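Local coordinates for protein putative phosphatase (Clostridium difficile, PDB 3SD7) that probably hydrolyses phosphate esters as a phosphatase of the haloacid dehalogenase-like family, though its physiological substrate is not established, at residues Lys27-Val32 and Glu224-Val229; Ile128-Thr133 and Asp177-Lys182; Val138-Ile143 and Lys154-Ser159. All coordinates share one frame; numbering follows the deposited sequence. Where two conformers were deposited one is given.

Overall arrangement
The three contacts sample one parallel sheet of Rossmann-like type, moving from its far edge strand 227-229 through the centre to the opposite edge strand 155-159. Contacts 1 and 2 have centres about 15 Å apart and share neighbouring strands, with Val32 N probably hydrogen-bonded to Ile128 O at 2.8 Å. Contact 2 passes on to contact 3, centres about 13 Å apart, through a probable hydrogen bond between Leu129 O and Lys154 N at 2.9 Å, whereas contacts 1 and 3 lie about 22 Å apart between centres and do not touch. Asp37 and Asp192 bind a sodium ion, which is about 11 Å from the side chain of Ala140 in contact 3.

Contact 1. Residues Lys27-Val32 and Glu224-Val229; sequences KNYEIV and EPTYIV
Tyr29 and Tyr227 reach toward each other from opposite directions and join hydroxyls, an example of how a Rossmann-like parallel sheet of the haloacid dehalogenase fold can be tied together beyond its backbone bonds. Segment 27-32 leads into the central strand 31-34, and segment 224-229 enters the edge strand 227-229; two further strands, 187-191 and 206-210, lie between them.

The walk begins at Lys27, whose ammonium forms a salt bridge with Asp206 and a hydrogen bond with the carbonyl of Asp185. The lysine is poorly ordered, and its share in the Asp206 carboxylate is less firmly placed than that of Tyr29. A first torsion of -58° swings Tyr29 CG to the side of the backbone N and directs the ring at the second segment. Its OH accepts a bond from Tyr227 OH at 2.8 Å and is also hydrogen-bonded to Asp206 OD2. A short polar chain thus runs from Tyr227 through Tyr29 to a carboxylate, and the two links on the Tyr29 hydroxyl should restrict its rotation. Farther on, Ile31 and Val32 take up the strand proper and pair with strands 128-133 and 187-191, without touching segment 224-229.

The two phenol rings are nearly perpendicular, about 90° between planes, yet neither lies over the other's face: each hydroxyl arrives at the rim of the opposite ring, near its plane, so this is no T-shaped stack. The nearest ring carbons are Tyr29 CZ and Tyr227 CE2, 4.1 Å apart. Ile188 and helix 235-239 pack against both tyrosines. Thr226, whose hydroxyl is bonded to the backbone N of Ser207, lays its methyl CG2 over one face of the Tyr227 ring, 3.4 Å above the plane and displaced toward the rim.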
loop_
_atom_site.group_PDB
_atom_site.type_symbol
_atom_site.label_atom_id
_atom_site.label_comp_id
_atom_site.label_asym_id
_atom_site.label_seq_id
_atom_site.Cartn_x
_atom_site.Cartn_y
_atom_site.Cartn_z
ATOM N N LYS A 27 7.105 -18.596 15.770
ATOM C CA LYS A 27 6.542 -19.342 14.646
ATOM C C LYS A 27 7.364 -19.150 13.364
ATOM O O LYS A 27 8.003 -18.113 13.177
ATOM C CB LYS A 27 5.088 -18.924 14.400
ATOM C CG LYS A 27 4.259 -20.029 13.732
ATOM C CD LYS A 27 2.953 -19.522 13.142
ATOM C CE LYS A 27 2.051 -18.822 14.148
ATOM N NZ LYS A 27 0.795 -18.345 13.481
ATOM N N ASN A 28 7.329 -20.156 12.494
ATOM C CA ASN A 28 8.027 -20.131 11.205
ATOM C C ASN A 28 7.034 -19.844 10.069
ATOM O O ASN A 28 6.324 -20.737 9.618
ATOM C CB ASN A 28 8.727 -21.476 10.965
ATOM C CG ASN A 28 9.430 -21.554 9.597
ATOM O OD1 ASN A 28 9.809 -20.538 9.008
ATOM N ND2 ASN A 28 9.619 -22.772 9.105
ATOM N N TYR A 29 7.008 -18.613 9.579
ATOM C CA TYR A 29 6.083 -18.251 8.507
ATOM C C TYR A 29 6.643 -18.599 7.127
ATOM O O TYR A 29 7.758 -18.229 6.793
ATOM C CB TYR A 29 5.767 -16.775 8.569
ATOM C CG TYR A 29 5.174 -16.355 9.883
ATOM C CD1 TYR A 29 3.838 -16.573 10.161
ATOM C CD2 TYR A 29 5.952 -15.734 10.851
ATOM C CE1 TYR A 29 3.286 -16.191 11.367
ATOM C CE2 TYR A 29 5.407 -15.342 12.065
ATOM C CZ TYR A 29 4.082 -15.575 12.318
ATOM O OH TYR A 29 3.534 -15.201 13.509
ATOM N N GLU A 30 5.841 -19.252 6.309
ATOM C CA GLU A 30 6.281 -19.683 4.981
ATOM C C GLU A 30 5.727 -18.824 3.835
ATOM O O GLU A 30 6.269 -18.842 2.732
ATOM C CB GLU A 30 5.884 -21.129 4.770
ATOM C CG GLU A 30 6.500 -22.056 5.793
ATOM C CD GLU A 30 5.987 -23.486 5.698
ATOM O OE1 GLU A 30 5.317 -23.833 4.695
ATOM O OE2 GLU A 30 6.262 -24.264 6.640
ATOM N N ILE A 31 4.616 -18.140 4.098
ATOM C CA ILE A 31 3.954 -17.276 3.122
ATOM C C ILE A 31 3.837 -15.891 3.767
ATOM O O ILE A 31 3.226 -15.758 4.835
ATOM C CB ILE A 31 2.540 -17.831 2.711
ATOM C CG1 ILE A 31 2.671 -19.241 2.088
ATOM C CG2 ILE A 31 1.815 -16.824 1.789
ATOM C CD1 ILE A 31 1.333 -19.860 1.624
ATOM N N VAL A 32 4.380 -14.855 3.123
ATOM C CA VAL A 32 4.370 -13.504 3.676
ATOM C C VAL A 32 3.714 -12.583 2.667
ATOM O O VAL A 32 4.146 -12.505 1.501
ATOM C CB VAL A 32 5.770 -12.984 3.953
ATOM C CG1 VAL A 32 5.719 -11.612 4.669
ATOM C CG2 VAL A 32 6.596 -14.017 4.779
ATOM N N GLU A 224 -4.263 -3.982 17.278
ATOM C CA GLU A 224 -3.724 -5.192 17.925
ATOM C C GLU A 224 -3.138 -6.265 16.975
ATOM O O GLU A 224 -3.551 -7.430 17.016
ATOM C CB GLU A 224 -4.782 -5.815 18.850
ATOM C CG GLU A 224 -5.165 -4.904 20.006
ATOM C CD GLU A 224 -6.307 -5.424 20.870
ATOM O OE1 GLU A 224 -6.847 -6.533 20.615
ATOM O OE2 GLU A 224 -6.665 -4.700 21.826
ATOM N N PRO A 225 -2.148 -5.879 16.160
ATOM C CA PRO A 225 -1.506 -6.874 15.300
ATOM C C PRO A 225 -0.687 -7.859 16.128
ATOM O O PRO A 225 -0.484 -7.655 17.331
ATOM C CB PRO A 225 -0.561 -6.042 14.432
ATOM C CG PRO A 225 -0.249 -4.851 15.257
ATOM C CD PRO A 225 -1.493 -4.562 16.057
ATOM N N THR A 226 -0.204 -8.913 15.482
ATOM C CA THR A 226 0.593 -9.920 16.177
ATOM C C THR A 226 1.897 -9.288 16.621
ATOM O O THR A 226 2.377 -9.569 17.725
ATOM C CB THR A 226 0.860 -11.129 15.305
ATOM O OG1 THR A 226 -0.342 -11.482 14.614
ATOM C CG2 THR A 226 1.372 -12.319 16.147
ATOM N N TYR A 227 2.452 -8.428 15.772
ATOM C CA TYR A 227 3.708 -7.743 16.039
ATOM C C TYR A 227 3.669 -6.317 15.522
ATOM O O TYR A 227 2.954 -6.014 14.552
ATOM C CB TYR A 227 4.857 -8.444 15.299
ATOM C CG TYR A 227 4.884 -9.955 15.422
ATOM C CD1 TYR A 227 5.511 -10.586 16.488
ATOM C CD2 TYR A 227 4.294 -10.751 14.443
ATOM C CE1 TYR A 227 5.536 -11.976 16.578
ATOM C CE2 TYR A 227 4.318 -12.136 14.527
ATOM C CZ TYR A 227 4.928 -12.739 15.586
ATOM O OH TYR A 227 4.931 -14.129 15.651
ATOM N N ILE A 228 4.464 -5.453 16.155
ATOM C CA ILE A 228 4.649 -4.081 15.715
ATOM C C ILE A 228 6.145 -3.841 15.452
ATOM O O ILE A 228 6.987 -4.221 16.298
ATOM C CB ILE A 228 4.126 -3.099 16.775
ATOM C CG1 ILE A 228 2.605 -3.272 16.931
ATOM C CG2 ILE A 228 4.442 -1.644 16.413
ATOM C CD1 ILE A 228 2.005 -2.447 18.051
ATOM N N VAL A 229 6.485 -3.231 14.311
ATOM C CA VAL A 229 7.884 -2.863 14.015
ATOM C C VAL A 229 8.042 -1.380 13.647
ATOM O O VAL A 229 7.162 -0.794 12.992
ATOM C CB VAL A 229 8.507 -3.751 12.909
ATOM C CG1 VAL A 229 8.434 -5.194 13.340
ATOM C CG2 VAL A 229 7.796 -3.536 11.584
#

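Contact 2. Residues Ile128-Thr133 and Asp177-Lys182; sequences ILLVAT and DLCNVK
Leu130 receives the sulfur of Cys179 in the fork between its two methyl groups, and following the leucine outward from its backbone explains how a strand can hold the end of a helix without a polar bond. CB leaves the strand in the direction of segment 177-182 but remains well short of the sulfur. At CG the chain is anti to the carbonyl carbon and beside the backbone N (chi1 -53°), which carries the branch point to 4.4 Å from Cys179 SG. The branches then close the remaining distance almost equally: CD1 lies 3.8 Å from Cys179 SG, and CD2 lies 3.9 Å from the same atom. The near equality places the sulfur between the methyls instead of against one of them. CD1 also packs on Ile31 of the adjoining central strand, so this branch is shared by two neighbours.

Strand 128-133 and helix 168-179 belong to the layered alpha/beta architecture of the haloacid dehalogenase fold, in which helices cover the faces of a parallel sheet. Here the helix is near its C-terminal end. Asn180 takes positive phi (53°) and completes a Schellman motif, part of which is the bond from Asn180 N to Asp177 O at 3.2 Å. The chain therefore turns out of the helix directly after the cysteine that meets the sheet.

A second, looser apolar touch comes from the beginning of the strand, where the branch methyl Ile128 CG2 stands 4.3 Å from Cys179 SG. Tyr155 of the adjacent edge strand packs on Cys179 as well as on Leu130. Deeper along the helix, Val175 touches Leu130, while Val171 and Ile172 meet the small side chain of Ala132.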
loop_
_atom_site.group_PDB
_atom_site.type_symbol
_atom_site.label_atom_id
_atom_site.label_comp_id
_atom_site.label_asym_id
_atom_site.label_seq_id
_atom_site.Cartn_x
_atom_site.Cartn_y
_atom_site.Cartn_z
ATOM N N ILE A 128 7.490 -17.712 0.286
ATOM C CA ILE A 128 6.622 -17.262 -0.781
ATOM C C ILE A 128 6.154 -15.861 -0.370
ATOM O O ILE A 128 5.604 -15.670 0.737
ATOM C CB ILE A 128 5.410 -18.189 -0.922
ATOM C CG1 ILE A 128 5.881 -19.553 -1.418
ATOM C CG2 ILE A 128 4.421 -17.581 -1.934
ATOM C CD1 ILE A 128 4.814 -20.627 -1.341
ATOM N N LEU A 129 6.409 -14.898 -1.252
ATOM C CA LEU A 129 6.094 -13.500 -1.000
ATOM C C LEU A 129 4.969 -13.087 -1.949
ATOM O O LEU A 129 4.993 -13.383 -3.167
ATOM C CB LEU A 129 7.321 -12.638 -1.228
ATOM C CG LEU A 129 8.597 -13.085 -0.507
ATOM C CD1 LEU A 129 9.738 -12.085 -0.772
ATOM C CD2 LEU A 129 8.348 -13.236 0.995
ATOM N N LEU A 130 3.979 -12.424 -1.384
ATOM C CA LEU A 130 2.824 -11.976 -2.147
ATOM C C LEU A 130 2.534 -10.518 -1.854
ATOM O O LEU A 130 2.835 -10.024 -0.768
ATOM C CB LEU A 130 1.607 -12.795 -1.723
ATOM C CG LEU A 130 1.689 -14.333 -1.747
ATOM C CD1 LEU A 130 0.423 -14.979 -1.110
ATOM C CD2 LEU A 130 1.926 -14.838 -3.152
ATOM N N VAL A 131 1.896 -9.831 -2.797
ATOM C CA VAL A 131 1.392 -8.481 -2.557
ATOM C C VAL A 131 -0.124 -8.526 -2.556
ATOM O O VAL A 131 -0.717 -9.124 -3.458
ATOM C CB VAL A 131 1.894 -7.453 -3.597
ATOM C CG1 VAL A 131 1.169 -6.104 -3.458
ATOM C CG2 VAL A 131 3.406 -7.253 -3.451
ATOM N N ALA A 132 -0.725 -7.959 -1.509
ATOM C CA ALA A 132 -2.170 -7.826 -1.387
ATOM C C ALA A 132 -2.420 -6.367 -1.022
ATOM O O ALA A 132 -2.101 -5.925 0.077
ATOM C CB ALA A 132 -2.734 -8.796 -0.313
ATOM N N THR A 133 -2.993 -5.626 -1.957
ATOM C CA THR A 133 -3.154 -4.190 -1.822
ATOM C C THR A 133 -4.486 -3.708 -2.384
ATOM O O THR A 133 -5.120 -4.402 -3.196
ATOM C CB THR A 133 -1.988 -3.489 -2.549
ATOM O OG1 THR A 133 -2.069 -2.065 -2.399
ATOM C CG2 THR A 133 -1.946 -3.843 -4.060
ATOM N N ASP A 177 -5.752 -18.055 -2.044
ATOM C CA ASP A 177 -6.408 -19.080 -2.818
ATOM C C ASP A 177 -5.523 -19.474 -4.011
ATOM O O ASP A 177 -5.520 -20.623 -4.395
ATOM C CB ASP A 177 -7.795 -18.649 -3.266
ATOM C CG ASP A 177 -8.811 -18.597 -2.104
ATOM O OD1 ASP A 177 -8.527 -19.135 -1.013
ATOM O OD2 ASP A 177 -9.898 -18.029 -2.303
ATOM N N LEU A 178 -4.765 -18.533 -4.566
ATOM C CA LEU A 178 -3.873 -18.839 -5.701
ATOM C C LEU A 178 -2.739 -19.774 -5.284
ATOM O O LEU A 178 -2.208 -20.498 -6.116
ATOM C CB LEU A 178 -3.237 -17.577 -6.284
ATOM C CG LEU A 178 -4.156 -16.560 -6.944
ATOM C CD1 LEU A 178 -3.353 -15.312 -7.319
ATOM C CD2 LEU A 178 -4.911 -17.188 -8.154
ATOM N N CYS A 179 -2.378 -19.736 -4.004
ATOM C CA CYS A 179 -1.295 -20.542 -3.469
ATOM C C CYS A 179 -1.768 -21.871 -2.972
ATOM O O CYS A 179 -0.928 -22.696 -2.595
ATOM C CB CYS A 179 -0.597 -19.815 -2.336
ATOM S SG CYS A 179 0.307 -18.334 -2.929
ATOM N N ASN A 180 -3.086 -22.074 -2.983
ATOM C CA ASN A 180 -3.707 -23.297 -2.524
ATOM C C ASN A 180 -3.215 -23.587 -1.125
ATOM O O ASN A 180 -2.684 -24.647 -0.868
ATOM C CB ASN A 180 -3.356 -24.451 -3.457
ATOM C CG ASN A 180 -3.857 -24.225 -4.880
ATOM O OD1 ASN A 180 -5.007 -23.831 -5.097
ATOM N ND2 ASN A 180 -2.994 -24.489 -5.857
ATOM N N VAL A 181 -3.360 -22.609 -0.238
ATOM C CA VAL A 181 -2.893 -22.758 1.142
ATOM C C VAL A 181 -3.817 -23.593 2.005
ATOM O O VAL A 181 -5.040 -23.452 1.917
ATOM C CB VAL A 181 -2.790 -21.409 1.830
ATOM C CG1 VAL A 181 -2.522 -21.596 3.337
ATOM C CG2 VAL A 181 -1.706 -20.579 1.182
ATOM N N LYS A 182 -3.215 -24.461 2.824
ATOM C CA LYS A 182 -3.933 -25.223 3.833
ATOM C C LYS A 182 -3.555 -24.751 5.242
ATOM O O LYS A 182 -4.445 -24.451 6.046
ATOM C CB LYS A 182 -3.649 -26.714 3.722
ATOM C CG LYS A 182 -3.854 -27.473 5.058
ATOM C CD LYS A 182 -5.301 -27.406 5.605
ATOM C CE LYS A 182 -5.416 -28.061 6.998
ATOM N NZ LYS A 182 -6.828 -28.235 7.463
#

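Contact 3. Residues Val138-Ile143 and Lys154-Ser159; sequences VFAETI and KYIAGS
Ile156 meets Ala140 and Glu141 in an apolar contact between a helix and the edge strand of the sheet. The touching is done mainly by its branch methyl: Ile156 CG2 is 3.7 Å from Glu141 CG and 4.0 Å from Ala140 CB. A chi1 of -67° turns CG2 toward the helix while CG1 carries the longer arm past Glu141, leaving Ile156 CD1 4.1 Å from Glu141 CG. Only the aliphatic part of the glutamate is used here, its chain extended beyond CG and running aslant across the isoleucine. The backbones come nearest at two points, Ala140 CA to Gly158 CA and Glu141 CA to Ile156 CA, each 6.9 Å; at the first of them an alanine meets a glycine.

One water bridges the segments: it accepts from Val138 N at 2.6 Å and donates to Ser159 O at 3.0 Å, joining a first-turn amide of the helix to the end of the strand. Close by, the hydroxyl of Thr137 is hydrogen-bonded to Gly158 N, a direct link beside the water-mediated one.

Within the helix, Val138 O is gripped twice by one residue. Thr142 N makes the usual helical bond, and Thr142 OG1 adds another at 2.8 Å, tilted 31° from the carbonyl plane; the two donors reach the oxygen from opposite faces of that plane.

Strand 128-133, helix 137-146 and strand 155-159 form a beta-alpha-beta crossover, and this contact presses its helix onto its second strand. Ala140 also touches Thr133 of the first strand, Phe139 meets Phe101 of helix 87-105 edge to face, and Tyr155 and Ala157 point away from helix 137-146, packing against helix 168-179.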
loop_
_atom_site.group_PDB
_atom_site.type_symbol
_atom_site.label_atom_id
_atom_site.label_comp_id
_atom_site.label_asym_id
_atom_site.label_seq_id
_atom_site.Cartn_x
_atom_site.Cartn_y
_atom_site.Cartn_z
ATOM N N VAL A 138 -2.462 -2.901 -11.736
ATOM C CA VAL A 138 -1.558 -2.378 -12.779
ATOM C C VAL A 138 -0.525 -1.421 -12.181
ATOM O O VAL A 138 0.645 -1.457 -12.553
ATOM C CB VAL A 138 -2.294 -1.687 -13.939
ATOM C CG1 VAL A 138 -3.039 -0.443 -13.456
ATOM C CG2 VAL A 138 -1.300 -1.318 -15.036
ATOM N N PHE A 139 -0.956 -0.567 -11.258
ATOM C CA PHE A 139 -0.022 0.338 -10.612
ATOM C C PHE A 139 0.979 -0.410 -9.717
ATOM O O PHE A 139 2.169 -0.107 -9.740
ATOM C CB PHE A 139 -0.755 1.440 -9.810
ATOM C CG PHE A 139 -1.634 2.331 -10.642
ATOM C CD1 PHE A 139 -1.366 2.567 -11.990
ATOM C CD2 PHE A 139 -2.667 3.019 -10.049
ATOM C CE1 PHE A 139 -2.177 3.424 -12.744
ATOM C CE2 PHE A 139 -3.466 3.885 -10.795
ATOM C CZ PHE A 139 -3.221 4.071 -12.138
ATOM N N ALA A 140 0.502 -1.367 -8.913
ATOM C CA ALA A 140 1.359 -2.160 -8.029
ATOM C C ALA A 140 2.438 -2.896 -8.843
ATOM O O ALA A 140 3.623 -2.870 -8.518
ATOM C CB ALA A 140 0.521 -3.168 -7.171
ATOM N N GLU A 141 2.012 -3.537 -9.921
ATOM C CA GLU A 141 2.960 -4.254 -10.769
ATOM C C GLU A 141 3.955 -3.297 -11.435
ATOM O O GLU A 141 5.142 -3.594 -11.499
ATOM C CB GLU A 141 2.199 -5.093 -11.786
ATOM C CG GLU A 141 1.458 -6.261 -11.160
ATOM C CD GLU A 141 0.746 -7.089 -12.195
ATOM O OE1 GLU A 141 0.291 -6.506 -13.199
ATOM O OE2 GLU A 141 0.611 -8.312 -11.984
ATOM N N THR A 142 3.472 -2.147 -11.903
ATOM C CA THR A 142 4.326 -1.148 -12.537
ATOM C C THR A 142 5.413 -0.683 -11.578
ATOM O O THR A 142 6.597 -0.609 -11.934
ATOM C CB THR A 142 3.517 0.038 -13.054
ATOM O OG1 THR A 142 2.692 -0.395 -14.142
ATOM C CG2 THR A 142 4.439 1.162 -13.547
ATOM N N ILE A 143 5.003 -0.374 -10.357
ATOM C CA ILE A 143 5.926 0.102 -9.320
ATOM C C ILE A 143 6.928 -0.962 -8.890
ATOM O O ILE A 143 8.113 -0.673 -8.725
ATOM C CB ILE A 143 5.128 0.616 -8.104
ATOM C CG1 ILE A 143 4.337 1.859 -8.509
ATOM C CG2 ILE A 143 6.056 0.902 -6.950
ATOM C CD1 ILE A 143 3.249 2.250 -7.493
ATOM N N LYS A 154 5.536 -13.992 -5.922
ATOM C CA LYS A 154 4.864 -15.015 -6.723
ATOM C C LYS A 154 3.627 -14.465 -7.380
ATOM O O LYS A 154 3.410 -14.725 -8.569
ATOM C CB LYS A 154 4.541 -16.236 -5.885
ATOM C CG LYS A 154 4.018 -17.401 -6.707
ATOM C CD LYS A 154 3.907 -18.685 -5.878
ATOM C CE LYS A 154 3.421 -19.881 -6.713
ATOM N NZ LYS A 154 4.324 -20.278 -7.847
ATOM N N TYR A 155 2.799 -13.757 -6.601
ATOM C CA TYR A 155 1.564 -13.160 -7.091
ATOM C C TYR A 155 1.447 -11.762 -6.543
ATOM O O TYR A 155 1.893 -11.468 -5.412
ATOM C CB TYR A 155 0.343 -13.971 -6.686
ATOM C CG TYR A 155 0.320 -15.368 -7.239
ATOM C CD1 TYR A 155 0.266 -15.593 -8.596
ATOM C CD2 TYR A 155 0.366 -16.450 -6.394
ATOM C CE1 TYR A 155 0.238 -16.895 -9.106
ATOM C CE2 TYR A 155 0.356 -17.733 -6.868
ATOM C CZ TYR A 155 0.291 -17.960 -8.221
ATOM O OH TYR A 155 0.296 -19.238 -8.718
ATOM N N ILE A 156 0.825 -10.894 -7.334
ATOM C CA ILE A 156 0.595 -9.491 -6.970
ATOM C C ILE A 156 -0.864 -9.256 -7.268
ATOM O O ILE A 156 -1.311 -9.453 -8.423
ATOM C CB ILE A 156 1.481 -8.541 -7.791
ATOM C CG1 ILE A 156 2.965 -8.728 -7.431
ATOM C CG2 ILE A 156 1.032 -7.068 -7.616
ATOM C CD1 ILE A 156 3.948 -8.164 -8.504
ATOM N N ALA A 157 -1.624 -8.885 -6.228
ATOM C CA ALA A 157 -3.055 -8.648 -6.309
ATOM C C ALA A 157 -3.461 -7.303 -5.728
ATOM O O ALA A 157 -3.235 -7.027 -4.552
ATOM C CB ALA A 157 -3.819 -9.741 -5.581
ATOM N N GLY A 158 -4.057 -6.484 -6.587
ATOM C CA GLY A 158 -4.615 -5.193 -6.223
ATOM C C GLY A 158 -6.042 -5.087 -6.712
ATOM O O GLY A 158 -6.728 -6.097 -6.957
ATOM N N SER A 159 -6.513 -3.854 -6.835
ATOM C CA SER A 159 -7.843 -3.593 -7.317
ATOM C C SER A 159 -7.829 -3.374 -8.835
ATOM O O SER A 159 -6.784 -3.321 -9.477
ATOM C CB SER A 159 -8.416 -2.371 -6.607
ATOM O OG SER A 159 -7.576 -1.257 -6.773
HETATM O O HOH W 1 -5.047 -2.752 -11.914
#